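Alpha-galactosidase (Lactobacillus brevis, PDB 3MI6) probably hydrolyses terminal, non-reducing alpha-D-galactose residues in alpha-D-galactosides. Local coordinates at residues L186-G198 with L206-I218. Sequence-based numbering, arbitrary orientation.
Sequences LPDANYDLIQFSG and LYRHPLRPGMQSI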
ATOM      1  N   LEU D 186      16.556 -19.272   5.295  1.00 32.26           N
ATOM      2  CA  LEU D 186      15.921 -19.349   3.990  1.00 28.28           C
ATOM      3  C   LEU D 186      16.684 -18.476   3.013  1.00 30.27           C
ATOM      4  O   LEU D 186      17.342 -17.511   3.417  1.00 30.32           O
ATOM      5  CB  LEU D 186      14.476 -18.891   4.079  1.00 28.62           C
ATOM      6  CG  LEU D 186      13.547 -19.676   5.008  1.00 29.36           C
ATOM      7  CD1 LEU D 186      12.249 -18.894   5.237  1.00 25.29           C
ATOM      8  CD2 LEU D 186      13.269 -21.071   4.466  1.00 26.44           C
ATOM      9  N   PRO D 187      16.586 -18.807   1.713  1.00 32.04           N
ATOM     10  CA  PRO D 187      17.355 -18.199   0.624  1.00 29.20           C
ATOM     11  C   PRO D 187      16.907 -16.789   0.205  1.00 26.78           C
ATOM     12  O   PRO D 187      17.666 -16.144  -0.511  1.00 29.58           O
ATOM     13  CB  PRO D 187      17.128 -19.171  -0.538  1.00 28.50           C
ATOM     14  CG  PRO D 187      16.373 -20.329   0.033  1.00 27.04           C
ATOM     15  CD  PRO D 187      15.664 -19.834   1.204  1.00 28.67           C
ATOM     16  N   ASP D 188      15.717 -16.344   0.602  1.00 26.67           N
ATOM     17  CA  ASP D 188      15.243 -14.980   0.301  1.00 28.37           C
ATOM     18  C   ASP D 188      14.425 -14.346   1.437  1.00 29.40           C
ATOM     19  O   ASP D 188      14.206 -14.956   2.480  1.00 30.32           O
ATOM     20  CB  ASP D 188      14.423 -14.954  -0.992  1.00 29.17           C
ATOM     21  CG  ASP D 188      13.036 -15.582  -0.829  1.00 32.82           C
ATOM     22  OD1 ASP D 188      12.128 -14.921  -0.250  1.00 32.19           O
ATOM     23  OD2 ASP D 188      12.852 -16.728  -1.307  1.00 33.50           O
ATOM     24  N   ALA D 189      13.954 -13.125   1.232  1.00 28.71           N
ATOM     25  CA  ALA D 189      13.251 -12.426   2.299  1.00 29.07           C
ATOM     26  C   ALA D 189      11.959 -11.803   1.806  1.00 32.69           C
ATOM     27  O   ALA D 189      11.489 -10.788   2.347  1.00 29.65           O
ATOM     28  CB  ALA D 189      14.136 -11.370   2.912  1.00 30.63           C
ATOM     29  N   ASN D 190      11.386 -12.403   0.769  1.00 32.32           N
ATOM     30  CA  ASN D 190      10.082 -11.952   0.311  1.00 31.82           C
ATOM     31  C   ASN D 190       8.966 -12.582   1.153  1.00 30.33           C
ATOM     32  O   ASN D 190       8.130 -13.317   0.619  1.00 31.45           O
ATOM     33  CB  ASN D 190       9.863 -12.245  -1.191  1.00 32.62           C
ATOM     34  CG  ASN D 190      11.041 -11.795  -2.078  1.00 38.96           C
ATOM     35  OD1 ASN D 190      11.362 -12.456  -3.086  1.00 44.93           O
ATOM     36  ND2 ASN D 190      11.690 -10.684  -1.711  1.00 36.92           N
ATOM     37  N   TYR D 191       8.954 -12.313   2.457  1.00 25.47           N
ATOM     38  CA  TYR D 191       7.843 -12.767   3.303  1.00 28.59           C
ATOM     39  C   TYR D 191       7.243 -11.629   4.121  1.00 29.21           C
ATOM     40  O   TYR D 191       7.872 -10.584   4.292  1.00 29.09           O
ATOM     41  CB  TYR D 191       8.280 -13.886   4.264  1.00 29.73           C
ATOM     42  CG  TYR D 191       8.752 -15.160   3.596  1.00 28.41           C
ATOM     43  CD1 TYR D 191       7.857 -16.155   3.252  1.00 27.15           C
ATOM     44  CD2 TYR D 191      10.096 -15.372   3.335  1.00 28.26           C
ATOM     45  CE1 TYR D 191       8.280 -17.318   2.649  1.00 26.95           C
ATOM     46  CE2 TYR D 191      10.528 -16.537   2.742  1.00 27.92           C
ATOM     47  CZ  TYR D 191       9.612 -17.502   2.394  1.00 28.45           C
ATOM     48  OH  TYR D 191      10.030 -18.659   1.786  1.00 31.87           O
ATOM     49  N   ASP D 192       6.027 -11.831   4.623  1.00 28.34           N
ATOM     50  CA  ASP D 192       5.458 -10.924   5.618  1.00 29.35           C
ATOM     51  C   ASP D 192       5.635 -11.685   6.898  1.00 30.01           C
ATOM     52  O   ASP D 192       5.421 -12.897   6.915  1.00 29.90           O
ATOM     53  CB  ASP D 192       3.939 -10.695   5.439  1.00 28.76           C
ATOM     54  CG  ASP D 192       3.583  -9.861   4.216  1.00 31.31           C
ATOM     55  OD1 ASP D 192       4.443  -9.115   3.702  1.00 32.24           O
ATOM     56  OD2 ASP D 192       2.413  -9.944   3.770  1.00 33.30           O
ATOM     57  N   LEU D 193       6.005 -10.978   7.964  1.00 31.49           N
ATOM     58  CA  LEU D 193       6.034 -11.538   9.315  1.00 28.36           C
ATOM     59  C   LEU D 193       4.685 -11.296   9.936  1.00 27.99           C
ATOM     60  O   LEU D 193       4.215 -10.159   9.972  1.00 29.88           O
ATOM     61  CB  LEU D 193       7.108 -10.850  10.165  1.00 28.55           C
ATOM     62  CG  LEU D 193       7.034 -10.979  11.685  1.00 25.26           C
ATOM     63  CD1 LEU D 193       7.085 -12.423  12.092  1.00 26.97           C
ATOM     64  CD2 LEU D 193       8.165 -10.213  12.293  1.00 24.70           C
ATOM     65  N   ILE D 194       4.066 -12.361  10.424  1.00 27.50           N
ATOM     66  CA  ILE D 194       2.764 -12.280  11.050  1.00 25.40           C
ATOM     67  C   ILE D 194       2.933 -12.637  12.522  1.00 27.92           C
ATOM     68  O   ILE D 194       3.393 -13.730  12.857  1.00 28.73           O
ATOM     69  CB  ILE D 194       1.783 -13.247  10.382  1.00 25.22           C
ATOM     70  CG1 ILE D 194       1.685 -12.925   8.890  1.00 29.14           C
ATOM     71  CG2 ILE D 194       0.409 -13.170  11.032  1.00 25.44           C
ATOM     72  CD1 ILE D 194       0.828 -13.910   8.090  1.00 29.19           C
ATOM     73  N   GLN D 195       2.561 -11.710  13.403  1.00 28.32           N
ATOM     74  CA  GLN D 195       2.789 -11.859  14.837  1.00 26.59           C
ATOM     75  C   GLN D 195       1.470 -11.670  15.536  1.00 26.27           C
ATOM     76  O   GLN D 195       0.471 -11.340  14.910  1.00 24.90           O
ATOM     77  CB  GLN D 195       3.784 -10.820  15.341  1.00 23.78           C
ATOM     78  CG  GLN D 195       3.346  -9.424  14.980  1.00 23.98           C
ATOM     79  CD  GLN D 195       4.388  -8.393  15.284  1.00 25.24           C
ATOM     80  OE1 GLN D 195       5.325  -8.190  14.511  1.00 26.44           O
ATOM     81  NE2 GLN D 195       4.226  -7.708  16.406  1.00 25.79           N
ATOM     82  N   PHE D 196       1.472 -11.894  16.842  1.00 26.34           N
ATOM     83  CA  PHE D 196       0.262 -11.765  17.617  1.00 27.58           C
ATOM     84  C   PHE D 196       0.536 -10.996  18.898  1.00 28.48           C
ATOM     85  O   PHE D 196       0.979 -11.537  19.895  1.00 32.85           O
ATOM     86  CB  PHE D 196      -0.391 -13.134  17.806  1.00 26.43           C
ATOM     87  CG  PHE D 196      -0.828 -13.736  16.517  1.00 26.44           C
ATOM     88  CD1 PHE D 196      -2.105 -13.482  16.015  1.00 28.72           C
ATOM     89  CD2 PHE D 196       0.054 -14.488  15.757  1.00 25.59           C
ATOM     90  CE1 PHE D 196      -2.506 -14.009  14.799  1.00 26.51           C
ATOM     91  CE2 PHE D 196      -0.327 -15.009  14.546  1.00 25.64           C
ATOM     92  CZ  PHE D 196      -1.611 -14.776  14.065  1.00 27.15           C
ATOM     93  N   SER D 197       0.285  -9.704  18.837  1.00 27.09           N
ATOM     94  CA  SER D 197       0.674  -8.801  19.885  1.00 27.90           C
ATOM     95  C   SER D 197      -0.569  -8.226  20.540  1.00 28.82           C
ATOM     96  O   SER D 197      -1.628  -8.155  19.911  1.00 29.01           O
ATOM     97  CB  SER D 197       1.513  -7.693  19.260  1.00 27.38           C
ATOM     98  OG  SER D 197       2.401  -8.258  18.301  1.00 27.36           O
ATOM     99  N   GLY D 198      -0.452  -7.838  21.804  1.00 25.76           N
ATOM    100  CA  GLY D 198      -1.519  -7.124  22.464  1.00 24.82           C
ATOM    101  C   GLY D 198      -1.183  -6.778  23.885  1.00 28.90           C
ATOM    102  O   GLY D 198      -0.116  -6.217  24.177  1.00 30.58           O
ATOM    103  N   LEU D 206      -3.721  -9.717  15.375  1.00 29.25           N
ATOM    104  CA  LEU D 206      -2.798 -10.078  14.303  1.00 25.53           C
ATOM    105  C   LEU D 206      -2.147  -8.845  13.640  1.00 24.81           C
ATOM    106  O   LEU D 206      -2.813  -7.860  13.342  1.00 24.09           O
ATOM    107  CB  LEU D 206      -3.543 -10.915  13.275  1.00 25.44           C
ATOM    108  CG  LEU D 206      -2.770 -11.579  12.134  1.00 26.44           C
ATOM    109  CD1 LEU D 206      -3.567 -12.770  11.674  1.00 28.64           C
ATOM    110  CD2 LEU D 206      -2.484 -10.648  10.950  1.00 22.75           C
ATOM    111  N   TYR D 207      -0.835  -8.894  13.441  1.00 23.13           N
ATOM    112  CA  TYR D 207      -0.119  -7.818  12.761  1.00 22.34           C
ATOM    113  C   TYR D 207       0.671  -8.441  11.626  1.00 24.93           C
ATOM    114  O   TYR D 207       1.234  -9.522  11.773  1.00 26.49           O
ATOM    115  CB  TYR D 207       0.806  -7.053  13.706  1.00 22.05           C
ATOM    116  CG  TYR D 207       0.076  -6.229  14.708  1.00 24.03           C
ATOM    117  CD1 TYR D 207      -0.283  -4.914  14.426  1.00 25.61           C
ATOM    118  CD2 TYR D 207      -0.296  -6.761  15.938  1.00 26.37           C
ATOM    119  CE1 TYR D 207      -0.979  -4.139  15.359  1.00 23.96           C
ATOM    120  CE2 TYR D 207      -0.998  -5.990  16.875  1.00 25.57           C
ATOM    121  CZ  TYR D 207      -1.330  -4.680  16.573  1.00 23.69           C
ATOM    122  OH  TYR D 207      -2.027  -3.915  17.490  1.00 27.48           O
ATOM    123  N   ARG D 208       0.684  -7.781  10.477  1.00 26.43           N
ATOM    124  CA  ARG D 208       1.238  -8.399   9.284  1.00 25.50           C
ATOM    125  C   ARG D 208       2.122  -7.388   8.565  1.00 24.92           C
ATOM    126  O   ARG D 208       1.630  -6.391   8.057  1.00 27.73           O
ATOM    127  CB  ARG D 208       0.113  -8.930   8.384  1.00 23.37           C
ATOM    128  CG  ARG D 208       0.594  -9.387   6.996  1.00 26.53           C
ATOM    129  CD  ARG D 208      -0.371 -10.326   6.270  1.00 22.63           C
ATOM    130  NE  ARG D 208       0.275 -10.924   5.104  1.00 23.46           N
ATOM    131  CZ  ARG D 208      -0.213 -11.948   4.412  1.00 24.65           C
ATOM    132  NH1 ARG D 208      -1.355 -12.522   4.739  1.00 25.79           N
ATOM    133  NH2 ARG D 208       0.457 -12.419   3.394  1.00 29.11           N
ATOM    134  N   HIS D 209       3.427  -7.628   8.572  1.00 25.51           N
ATOM    135  CA  HIS D 209       4.398  -6.678   8.008  1.00 28.01           C
ATOM    136  C   HIS D 209       5.453  -7.371   7.126  1.00 30.00           C
ATOM    137  O   HIS D 209       5.903  -8.487   7.405  1.00 29.67           O
ATOM    138  CB  HIS D 209       5.067  -5.841   9.124  1.00 26.52           C
ATOM    139  CG  HIS D 209       4.128  -4.893   9.811  1.00 26.29           C
ATOM    140  ND1 HIS D 209       3.318  -5.271  10.862  1.00 26.26           N
ATOM    141  CD2 HIS D 209       3.842  -3.594   9.566  1.00 25.59           C
ATOM    142  CE1 HIS D 209       2.580  -4.245  11.240  1.00 24.61           C
ATOM    143  NE2 HIS D 209       2.881  -3.215  10.472  1.00 26.06           N
ATOM    144  N   PRO D 210       5.834  -6.713   6.038  1.00 28.50           N
ATOM    145  CA  PRO D 210       6.888  -7.250   5.179  1.00 29.02           C
ATOM    146  C   PRO D 210       8.222  -7.231   5.925  1.00 29.64           C
ATOM    147  O   PRO D 210       8.447  -6.293   6.680  1.00 30.04           O
ATOM    148  CB  PRO D 210       6.941  -6.246   4.016  1.00 28.88           C
ATOM    149  CG  PRO D 210       5.692  -5.468   4.093  1.00 30.53           C
ATOM    150  CD  PRO D 210       5.320  -5.428   5.553  1.00 29.45           C
ATOM    151  N   LEU D 211       9.073  -8.239   5.731  1.00 29.12           N
ATOM    152  CA  LEU D 211      10.400  -8.243   6.318  1.00 25.22           C
ATOM    153  C   LEU D 211      11.172  -7.052   5.786  1.00 27.45           C
ATOM    154  O   LEU D 211      10.825  -6.499   4.735  1.00 27.90           O
ATOM    155  CB  LEU D 211      11.131  -9.529   5.946  1.00 27.00           C
ATOM    156  CG  LEU D 211      11.147 -10.716   6.919  1.00 27.49           C
ATOM    157  CD1 LEU D 211      10.195 -10.539   8.094  1.00 25.02           C
ATOM    158  CD2 LEU D 211      10.839 -11.986   6.173  1.00 26.05           C
ATOM    159  N   ARG D 212      12.197  -6.641   6.525  1.00 27.21           N
ATOM    160  CA  ARG D 212      13.134  -5.621   6.056  1.00 28.49           C
ATOM    161  C   ARG D 212      14.564  -5.939   6.513  1.00 28.21           C
ATOM    162  O   ARG D 212      14.780  -6.826   7.330  1.00 28.44           O
ATOM    163  CB  ARG D 212      12.706  -4.219   6.520  1.00 29.12           C
ATOM    164  CG  ARG D 212      12.120  -4.164   7.936  1.00 28.79           C
ATOM    165  CD  ARG D 212      12.553  -2.891   8.704  1.00 27.76           C
ATOM    166  NE  ARG D 212      12.847  -3.264  10.070  1.00 27.12           N
ATOM    167  CZ  ARG D 212      14.077  -3.364  10.540  1.00 30.93           C
ATOM    168  NH1 ARG D 212      15.082  -3.066   9.751  1.00 33.85           N
ATOM    169  NH2 ARG D 212      14.313  -3.740  11.783  1.00 32.52           N
ATOM    170  N   PRO D 213      15.552  -5.220   5.981  1.00 28.70           N
ATOM    171  CA  PRO D 213      16.914  -5.563   6.390  1.00 29.21           C
ATOM    172  C   PRO D 213      17.086  -5.349   7.874  1.00 28.65           C
ATOM    173  O   PRO D 213      16.664  -4.335   8.366  1.00 29.54           O
ATOM    174  CB  PRO D 213      17.761  -4.564   5.611  1.00 25.87           C
ATOM    175  CG  PRO D 213      16.948  -4.329   4.359  1.00 27.87           C
ATOM    176  CD  PRO D 213      15.536  -4.267   4.859  1.00 28.91           C
ATOM    177  N   GLY D 214      17.700  -6.286   8.571  1.00 26.68           N
ATOM    178  CA  GLY D 214      17.916  -6.125   9.985  1.00 29.54           C
ATOM    179  C   GLY D 214      17.038  -7.026  10.838  1.00 32.04           C
ATOM    180  O   GLY D 214      16.539  -8.073  10.393  1.00 29.94           O
HETATM  181  N   MSE D 215      16.842  -6.610  12.079  1.00 28.43           N
HETATM  182  CA  MSE D 215      16.163  -7.444  13.034  1.00 28.60           C
HETATM  183  C   MSE D 215      14.718  -7.033  13.205  1.00 28.43           C
HETATM  184  O   MSE D 215      14.425  -5.870  13.419  1.00 29.36           O
HETATM  185  CB  MSE D 215      16.862  -7.342  14.385  1.00 33.12           C
HETATM  186  CG  MSE D 215      16.228  -8.225  15.418  1.00 37.39           C
HETATM  187 SE   MSE D 215      16.780 -10.069  15.139  1.00 63.44          SE
HETATM  188  CE  MSE D 215      18.427  -9.990  16.197  1.00 48.76           C
ATOM    189  N   GLN D 216      13.814  -7.992  13.079  1.00 28.45           N
ATOM    190  CA  GLN D 216      12.440  -7.822  13.539  1.00 26.71           C
ATOM    191  C   GLN D 216      12.159  -9.031  14.385  1.00 31.09           C
ATOM    192  O   GLN D 216      12.165 -10.180  13.900  1.00 28.54           O
ATOM    193  CB  GLN D 216      11.432  -7.768  12.400  1.00 24.36           C
ATOM    194  CG  GLN D 216      11.671  -8.789  11.334  1.00 26.82           C
ATOM    195  CD  GLN D 216      12.100  -8.157  10.032  1.00 28.28           C
ATOM    196  OE1 GLN D 216      13.261  -8.286   9.604  1.00 27.56           O
ATOM    197  NE2 GLN D 216      11.163  -7.446   9.391  1.00 30.45           N
ATOM    198  N   SER D 217      11.928  -8.773  15.661  1.00 27.73           N
ATOM    199  CA  SER D 217      11.711  -9.846  16.584  1.00 26.24           C
ATOM    200  C   SER D 217      10.573  -9.444  17.502  1.00 28.89           C
ATOM    201  O   SER D 217      10.172  -8.272  17.547  1.00 28.15           O
ATOM    202  CB  SER D 217      12.994 -10.071  17.381  1.00 28.98           C
ATOM    203  OG  SER D 217      13.371  -8.892  18.085  1.00 28.56           O
ATOM    204  N   ILE D 218      10.036 -10.432  18.207  1.00 28.43           N
ATOM    205  CA  ILE D 218       9.202 -10.179  19.364  1.00 29.91           C
ATOM    206  C   ILE D 218       9.698 -11.091  20.482  1.00 28.50           C
ATOM    207  O   ILE D 218      10.208 -12.161  20.223  1.00 26.73           O
ATOM    208  CB  ILE D 218       7.727 -10.471  19.065  1.00 29.94           C
ATOM    209  CG1 ILE D 218       7.494 -11.980  18.943  1.00 28.97           C
ATOM    210  CG2 ILE D 218       7.292  -9.744  17.825  1.00 24.41           C
ATOM    211  CD1 ILE D 218       6.575 -12.345  17.813  1.00 26.54           C
TER
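Strands 192-197 and 205-210 form a beta hairpin in the family 36 N-terminal domain. L193 pairs with H209 and Q195 with Y207 as antiparallel hydrogen-bonded pairs; L193 N to H209 O is 2.6 Å. L211 N continues the pairing to Y191 O. On the face bearing D192, I194 and F196, R208 NE donates to D192 OD2 at 2.7 Å. D192 OD2 uses its anti lone pair and lies near the guanidinium plane, while the carboxylate plane is turned 75° from it. R208 NH2 adds a weak bond to the same oxygen. The arginine reaches it with CG anti to the backbone N (chi1 170°) and an extended chain, while I194 CD1 sits over one guanidinium face, toward its rim. An alanine in place of R208 would probably leave the D192 carboxylate without its charged mate. Further along, L206 CD1 meets F196 CE1 at 3.5 Å, and L206 CG meets I194 CG2. On the other face, L193 CB touches L211 CD1, and L193 CD2 reaches Q216 CG. Q195 CG packs on Y207 CB, and Q195 NE2 hydrogen-bonds S197 OG and P213 O of a neighbouring subunit. This is a two-stranded antiparallel hairpin at the margin of a larger beta sheet, with strand 233-236 alongside 192-197.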